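Local coordinates for replicative DNA helicase DnaB, 1st part (Mycobacterium tuberculosis, PDB 2R5U), which probably unwinds double-stranded DNA ahead of the replisome as a hexameric, ATP-driven 5'-3' helicase, of which this chain is the N-terminal domain, at residues L31-S36 and S124-K129; D70-L75 and E80-V85; R98-G101 and Y105-T108. All coordinates share one frame; numbering follows the deposited sequence.

Contact 1: residues L31-S36 and S124-K129; sequences LAAEQS and SIVAEK
Ala33 points its single methyl at the long helix 119-147, where its CB lies 3.7 Å from CG2 of Ile125. This is a helix-helix crossing in the all-helical N-terminal domain of DnaB. Helix 31-43 starts the globular part, and helix 119-147 is the long helix that leaves it. The two short segments run at 134° to each other, about midway between perpendicular and antiparallel, with their axes 9.0 Å apart.

The touching groups are mostly methyls. The longer CG1 branch of Ile125 is anti to the carbonyl carbon (chi1 -67°) and carries CD1 away from helix 31-43. Ile125 also touches Asp30, and Ala33 touches Tyr122 one turn earlier on the long helix.

Glu34 takes part through its aliphatic stem. Its side chain crosses that of Val126 at about a right angle, with Glu34 CG 3.9 Å from Val126 CG2. The carboxylate serves other partners. OE1 is hydrogen-bonded to His65 ND1 and OE2 to the backbone N of Tyr61. These bonds tie the buried acid to the start of helix 63-77 and the loop before it. No hydrogen bond joins the two segments. Val126 lays its CG2 methyl over the backbone where Ala33 joins Glu34, 3.7 Å from Glu34 N and 3.8 Å from Ala33 C.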
loop_
_atom_site.group_PDB
_atom_site.type_symbol
_atom_site.label_atom_id
_atom_site.label_comp_id
_atom_site.label_asym_id
_atom_site.label_seq_id
_atom_site.Cartn_x
_atom_site.Cartn_y
_atom_site.Cartn_z
ATOM N N LEU B 31 14.024 19.861 29.348
ATOM C CA LEU B 31 12.600 19.698 29.626
ATOM C C LEU B 31 12.058 20.782 30.549
ATOM O O LEU B 31 10.940 21.237 30.352
ATOM C CB LEU B 31 12.287 18.302 30.185
ATOM C CG LEU B 31 11.713 17.172 29.310
ATOM C CD1 LEU B 31 10.235 17.329 29.172
ATOM C CD2 LEU B 31 12.347 17.083 27.923
ATOM N N ALA B 32 12.845 21.187 31.544
ATOM C CA ALA B 32 12.444 22.236 32.458
ATOM C C ALA B 32 12.209 23.533 31.680
ATOM O O ALA B 32 11.210 24.208 31.895
ATOM C CB ALA B 32 13.500 22.445 33.534
ATOM N N ALA B 33 13.143 23.879 30.789
ATOM C CA ALA B 33 13.001 25.106 29.991
ATOM C C ALA B 33 11.796 25.032 29.024
ATOM O O ALA B 33 11.101 26.035 28.809
ATOM C CB ALA B 33 14.287 25.445 29.278
ATOM N N GLU B 34 11.521 23.846 28.482
ATOM C CA GLU B 34 10.305 23.655 27.657
ATOM C C GLU B 34 9.022 23.950 28.443
ATOM O O GLU B 34 8.088 24.563 27.919
ATOM C CB GLU B 34 10.214 22.240 27.071
ATOM C CG GLU B 34 11.297 21.944 26.002
ATOM C CD GLU B 34 11.174 20.606 25.286
ATOM O OE1 GLU B 34 10.156 19.881 25.411
ATOM O OE2 GLU B 34 12.131 20.294 24.535
ATOM N N GLN B 35 8.965 23.446 29.669
ATOM C CA GLN B 35 7.805 23.652 30.557
ATOM C C GLN B 35 7.595 25.129 30.848
ATOM O O GLN B 35 6.492 25.629 30.711
ATOM C CB GLN B 35 7.971 22.836 31.847
ATOM C CG GLN B 35 7.810 21.334 31.645
ATOM C CD GLN B 35 8.270 20.518 32.846
ATOM O OE1 GLN B 35 9.011 20.997 33.708
ATOM N NE2 GLN B 35 7.857 19.277 32.889
ATOM N N SER B 36 8.669 25.820 31.207
ATOM C CA SER B 36 8.649 27.256 31.505
ATOM C C SER B 36 8.202 28.122 30.311
ATOM O O SER B 36 7.444 29.093 30.481
ATOM C CB SER B 36 10.028 27.717 31.989
ATOM O OG SER B 36 10.373 27.108 33.236
ATOM N N SER B 124 15.219 30.769 24.356
ATOM C CA SER B 124 16.591 30.756 23.845
ATOM C C SER B 124 17.340 29.453 24.212
ATOM O O SER B 124 18.141 28.957 23.417
ATOM C CB SER B 124 17.354 32.028 24.238
ATOM O OG SER B 124 17.966 31.927 25.520
ATOM N N ILE B 125 17.045 28.903 25.394
ATOM C CA ILE B 125 17.578 27.618 25.838
ATOM C C ILE B 125 17.034 26.513 24.943
ATOM O O ILE B 125 17.797 25.702 24.420
ATOM C CB ILE B 125 17.224 27.297 27.322
ATOM C CG1 ILE B 125 17.927 28.256 28.306
ATOM C CG2 ILE B 125 17.542 25.833 27.641
ATOM C CD1 ILE B 125 19.448 28.108 28.358
ATOM N N VAL B 126 15.716 26.501 24.760
ATOM C CA VAL B 126 15.051 25.490 23.943
ATOM C C VAL B 126 15.585 25.517 22.501
ATOM O O VAL B 126 15.787 24.474 21.907
ATOM C CB VAL B 126 13.495 25.608 23.986
ATOM C CG1 VAL B 126 12.850 24.596 23.060
ATOM C CG2 VAL B 126 12.962 25.388 25.419
ATOM N N ALA B 127 15.796 26.716 21.969
ATOM C CA ALA B 127 16.337 26.920 20.616
ATOM C C ALA B 127 17.779 26.406 20.461
ATOM O O ALA B 127 18.108 25.772 19.460
ATOM C CB ALA B 127 16.256 28.389 20.247
ATOM N N GLU B 128 18.626 26.695 21.444
ATOM C CA GLU B 128 19.988 26.196 21.481
ATOM C C GLU B 128 20.033 24.672 21.482
ATOM O O GLU B 128 20.772 24.070 20.698
ATOM C CB GLU B 128 20.740 26.740 22.689
ATOM C CG GLU B 128 21.949 27.560 22.315
ATOM C CD GLU B 128 22.831 27.889 23.496
ATOM O OE1 GLU B 128 22.965 27.034 24.407
ATOM O OE2 GLU B 128 23.397 29.008 23.508
ATOM N N LYS B 129 19.217 24.055 22.339
ATOM C CA LYS B 129 19.130 22.603 22.422
ATOM C C LYS B 129 18.572 21.995 21.137
ATOM O O LYS B 129 19.018 20.909 20.700
ATOM C CB LYS B 129 18.308 22.187 23.654
ATOM C CG LYS B 129 18.905 22.678 24.979
ATOM C CD LYS B 129 20.216 21.997 25.350
ATOM C CE LYS B 129 20.771 22.557 26.655
ATOM N NZ LYS B 129 22.031 21.854 27.064
#

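Contact 2: residues D70-L75 and E80-V85; sequences DAILDL and EPADAV
Ile72 meets Ala82 methyl to methyl, its CG2 lying 3.7 Å from Ala82 CB. The first torsion (chi1 -58°) sets CG2 anti to the backbone N, on the side of the returning chain. Both residues also touch Ile48 of helix 45-52, so the pair belongs to a larger apolar cluster.

Two consecutive helices are joined here by a short connection: the chain turns back after residue 77, and helix 84-93 begins with Asp83 as its N-cap. Asp83 OD1 accepts a hydrogen bond from Thr86 N. Asp83 OD2 is hydrogen-bonded to Tyr122 OH of a neighbouring subunit, placing the connection at a subunit interface of the hexamer.

One turn on from Ile72, Leu75 spreads its two methyls along the other segment. Leu75 CD1 lies 4.2 Å from Ala82 CB and close to the carbonyl of Pro81. Leu75 CD2 lies 3.3 Å from Glu80 OE2; the extended Glu80 side chain crosses that of Leu75 at about a right angle. The Leu75 carbonyl supplies the hydrogen bond between the segments. Its O accepts Glu80 N at 3.0 Å, with an N-H...O angle of 153°. The carboxylate of Glu80 turns to Arg78, which salt-bridges OE2.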
loop_
_atom_site.group_PDB
_atom_site.type_symbol
_atom_site.label_atom_id
_atom_site.label_comp_id
_atom_site.label_asym_id
_atom_site.label_seq_id
_atom_site.Cartn_x
_atom_site.Cartn_y
_atom_site.Cartn_z
ATOM N N ASP B 70 2.006 24.036 19.352
ATOM C CA ASP B 70 1.299 24.143 18.058
ATOM C C ASP B 70 -0.141 24.639 18.251
ATOM O O ASP B 70 -0.624 25.459 17.465
ATOM C CB ASP B 70 1.284 22.797 17.303
ATOM C CG ASP B 70 2.680 22.296 16.919
ATOM O OD1 ASP B 70 3.690 23.043 17.052
ATOM O OD2 ASP B 70 2.771 21.111 16.494
ATOM N N ALA B 71 -0.808 24.156 19.305
ATOM C CA ALA B 71 -2.157 24.613 19.639
ATOM C C ALA B 71 -2.184 26.122 19.999
ATOM O O ALA B 71 -3.051 26.863 19.519
ATOM C CB ALA B 71 -2.750 23.773 20.767
ATOM N N ILE B 72 -1.227 26.573 20.806
ATOM C CA ILE B 72 -1.104 28.012 21.132
ATOM C C ILE B 72 -0.870 28.852 19.854
ATOM O O ILE B 72 -1.530 29.873 19.629
ATOM C CB ILE B 72 0.015 28.276 22.160
ATOM C CG1 ILE B 72 -0.230 27.494 23.475
ATOM C CG2 ILE B 72 0.141 29.766 22.446
ATOM C CD1 ILE B 72 1.002 27.530 24.440
ATOM N N LEU B 73 0.067 28.423 19.019
ATOM C CA LEU B 73 0.346 29.140 17.783
ATOM C C LEU B 73 -0.875 29.163 16.866
ATOM O O LEU B 73 -1.122 30.165 16.199
ATOM C CB LEU B 73 1.541 28.538 17.048
ATOM C CG LEU B 73 2.949 28.715 17.614
ATOM C CD1 LEU B 73 3.880 28.775 16.414
ATOM C CD2 LEU B 73 3.145 29.944 18.512
ATOM N N ASP B 74 -1.624 28.055 16.821
ATOM C CA ASP B 74 -2.883 28.003 16.044
ATOM C C ASP B 74 -3.852 29.111 16.443
ATOM O O ASP B 74 -4.398 29.817 15.583
ATOM C CB ASP B 74 -3.589 26.661 16.216
ATOM C CG ASP B 74 -3.651 25.873 14.939
ATOM O OD1 ASP B 74 -2.650 25.187 14.613
ATOM O OD2 ASP B 74 -4.712 25.948 14.257
ATOM N N LEU B 75 -4.064 29.240 17.749
ATOM C CA LEU B 75 -4.939 30.253 18.326
ATOM C C LEU B 75 -4.425 31.670 18.074
ATOM O O LEU B 75 -5.165 32.538 17.626
ATOM C CB LEU B 75 -5.115 29.996 19.822
ATOM C CG LEU B 75 -6.004 28.785 20.167
ATOM C CD1 LEU B 75 -5.892 28.439 21.641
ATOM C CD2 LEU B 75 -7.449 29.073 19.800
ATOM N N GLU B 80 -7.033 34.752 18.351
ATOM C CA GLU B 80 -7.751 34.298 19.533
ATOM C C GLU B 80 -6.785 34.183 20.718
ATOM O O GLU B 80 -5.599 33.870 20.528
ATOM C CB GLU B 80 -8.467 32.969 19.242
ATOM C CG GLU B 80 -9.502 33.110 18.090
ATOM C CD GLU B 80 -10.066 31.796 17.578
ATOM O OE1 GLU B 80 -10.854 31.845 16.601
ATOM O OE2 GLU B 80 -9.730 30.713 18.125
ATOM N N PRO B 81 -7.285 34.428 21.946
ATOM C CA PRO B 81 -6.429 34.324 23.119
ATOM C C PRO B 81 -6.088 32.867 23.427
ATOM O O PRO B 81 -6.883 31.967 23.136
ATOM C CB PRO B 81 -7.297 34.923 24.235
ATOM C CG PRO B 81 -8.680 34.623 23.824
ATOM C CD PRO B 81 -8.672 34.784 22.313
ATOM N N ALA B 82 -4.922 32.644 24.017
ATOM C CA ALA B 82 -4.465 31.296 24.344
ATOM C C ALA B 82 -4.288 31.170 25.859
ATOM O O ALA B 82 -3.238 31.500 26.405
ATOM C CB ALA B 82 -3.179 30.992 23.601
ATOM N N ASP B 83 -5.340 30.742 26.542
ATOM C CA ASP B 83 -5.271 30.522 27.975
ATOM C C ASP B 83 -5.588 29.043 28.171
ATOM O O ASP B 83 -5.799 28.328 27.171
ATOM C CB ASP B 83 -6.243 31.461 28.732
ATOM C CG ASP B 83 -7.688 31.375 28.209
ATOM O OD1 ASP B 83 -8.152 30.254 27.930
ATOM O OD2 ASP B 83 -8.360 32.421 28.094
ATOM N N ALA B 84 -5.632 28.586 29.426
ATOM C CA ALA B 84 -5.859 27.174 29.714
ATOM C C ALA B 84 -7.111 26.599 29.062
ATOM O O ALA B 84 -7.094 25.462 28.595
ATOM C CB ALA B 84 -5.888 26.927 31.211
ATOM N N VAL B 85 -8.185 27.383 29.046
ATOM C CA VAL B 85 -9.473 26.970 28.466
ATOM C C VAL B 85 -9.444 26.883 26.941
ATOM O O VAL B 85 -9.831 25.850 26.382
ATOM C CB VAL B 85 -10.632 27.906 28.967
ATOM C CG1 VAL B 85 -11.980 27.555 28.291
ATOM C CG2 VAL B 85 -10.746 27.796 30.508
#

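Contact 3: residues R98-G101 and Y105-T108; sequences RRIG and YLHT
Ile100 packs its side chain against the ring of Tyr105, the two crossing at about a right angle. The short, weakly bonded helix 97-100 ends here in a Schellman motif, with helix 102-111 following directly. Gly101 is the C-prime residue, with positive phi (102°). In the motif Gly102 N pairs with Leu97 O, while the Gly101 N to Arg98 O bond is long and weak.

Ile100 adopts a less usual conformation. Its CG1 stands between the backbone N and the carbonyl carbon (chi1 72°), and the chain is extended beyond it. This carries Ile100 CD1 forward to the second helix, where it lies 3.6 Å from Tyr105 CD1 and 4.1 Å from Leu106 CD2. Ile100 also touches Ala64 and Val68 of helix 63-77 and Leu91 of helix 84-93, so its side chain is buried between helices.

Tyr105 has CG anti to the backbone N (chi1 -179°), which swings the ring back toward the end of the first helix. Its OH reaches His65 NE2 in a weak hydrogen bond. Leu106 lies deeper, against Val68, Val87 and Ala88, and brings one methyl of its branched end to Ile100. The segments share no hydrogen bond. The Ile100 carbonyl O approaches the base of the tyrosine ring obliquely, 3.4 Å from Tyr105 CG and 3.5 Å from Tyr105 CB.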
loop_
_atom_site.group_PDB
_atom_site.type_symbol
_atom_site.label_atom_id
_atom_site.label_comp_id
_atom_site.label_asym_id
_atom_site.label_seq_id
_atom_site.Cartn_x
_atom_site.Cartn_y
_atom_site.Cartn_z
ATOM N N ARG B 98 -6.157 14.246 25.607
ATOM C CA ARG B 98 -5.926 13.042 26.417
ATOM C C ARG B 98 -4.498 12.533 26.285
ATOM O O ARG B 98 -3.927 12.017 27.247
ATOM C CB ARG B 98 -6.915 11.937 26.045
ATOM N N ARG B 99 -3.915 12.705 25.102
ATOM C CA ARG B 99 -2.513 12.343 24.859
ATOM C C ARG B 99 -1.560 12.958 25.898
ATOM O O ARG B 99 -0.612 12.298 26.336
ATOM C CB ARG B 99 -2.091 12.765 23.443
ATOM C CG ARG B 99 -0.936 11.969 22.832
ATOM C CD ARG B 99 -1.450 10.873 21.901
ATOM N NE ARG B 99 -1.720 11.366 20.546
ATOM C CZ ARG B 99 -2.736 10.965 19.779
ATOM N NH1 ARG B 99 -3.609 10.068 20.229
ATOM N NH2 ARG B 99 -2.891 11.473 18.559
ATOM N N ILE B 100 -1.829 14.205 26.302
ATOM C CA ILE B 100 -0.937 14.977 27.171
ATOM C C ILE B 100 -1.356 15.017 28.658
ATOM O O ILE B 100 -0.586 15.468 29.508
ATOM C CB ILE B 100 -0.747 16.428 26.639
ATOM C CG1 ILE B 100 -2.022 17.258 26.845
ATOM C CG2 ILE B 100 -0.355 16.416 25.152
ATOM C CD1 ILE B 100 -1.787 18.752 26.850
ATOM N N GLY B 101 -2.567 14.556 28.965
ATOM C CA GLY B 101 -3.051 14.504 30.344
ATOM C C GLY B 101 -4.021 15.611 30.726
ATOM O O GLY B 101 -4.125 15.982 31.904
ATOM N N TYR B 105 -2.768 19.105 33.123
ATOM C CA TYR B 105 -1.393 19.258 32.647
ATOM C C TYR B 105 -1.056 20.711 32.290
ATOM O O TYR B 105 0.024 21.202 32.622
ATOM C CB TYR B 105 -1.128 18.338 31.464
ATOM C CG TYR B 105 0.273 18.463 30.967
ATOM C CD1 TYR B 105 0.532 18.862 29.658
ATOM C CD2 TYR B 105 1.347 18.218 31.818
ATOM C CE1 TYR B 105 1.832 18.984 29.200
ATOM C CE2 TYR B 105 2.652 18.350 31.372
ATOM C CZ TYR B 105 2.876 18.727 30.060
ATOM O OH TYR B 105 4.158 18.865 29.616
ATOM N N LEU B 106 -1.981 21.392 31.609
ATOM C CA LEU B 106 -1.817 22.818 31.313
ATOM C C LEU B 106 -1.686 23.664 32.573
ATOM O O LEU B 106 -0.887 24.599 32.611
ATOM C CB LEU B 106 -2.956 23.342 30.426
ATOM C CG LEU B 106 -3.220 22.612 29.108
ATOM C CD1 LEU B 106 -4.360 23.334 28.398
ATOM C CD2 LEU B 106 -1.955 22.582 28.245
ATOM N N HIS B 107 -2.454 23.322 33.606
ATOM C CA HIS B 107 -2.363 24.013 34.893
ATOM C C HIS B 107 -1.020 23.765 35.590
ATOM O O HIS B 107 -0.468 24.678 36.183
ATOM C CB HIS B 107 -3.543 23.651 35.801
ATOM C CG HIS B 107 -4.838 24.247 35.348
ATOM N ND1 HIS B 107 -5.060 25.608 35.333
ATOM C CD2 HIS B 107 -5.959 23.676 34.851
ATOM C CE1 HIS B 107 -6.275 25.848 34.873
ATOM N NE2 HIS B 107 -6.841 24.692 34.573
ATOM N N THR B 108 -0.504 22.540 35.481
ATOM C CA THR B 108 0.851 22.214 35.954
ATOM C C THR B 108 1.926 23.073 35.248
ATOM O O THR B 108 2.784 23.664 35.906
ATOM C CB THR B 108 1.159 20.712 35.782
ATOM O OG1 THR B 108 0.253 19.932 36.574
ATOM C CG2 THR B 108 2.568 20.402 36.209
#

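How the contacts relate
Contact 1 is the most buried and lies closest to the centre of the chain. It joins helices distant in sequence and packs small apolar groups without a hydrogen bond. Contacts 2 and 3 are only partly buried, and each joins segments close in sequence, across the junction between successive helices. Contact 2 adds a backbone hydrogen bond and reaches another subunit. Contact 3 relies on a large aromatic ring beside the Schellman glycine. These two touch: Ala84 O lies 3.5 Å from Leu106 CD1. Helix 63-77 supplies one segment of contact 2, and its Ala64 and Val68 pack against contact 3. His65 of that helix bonds Glu34 of contact 1 and, weakly, Tyr105 of contact 3.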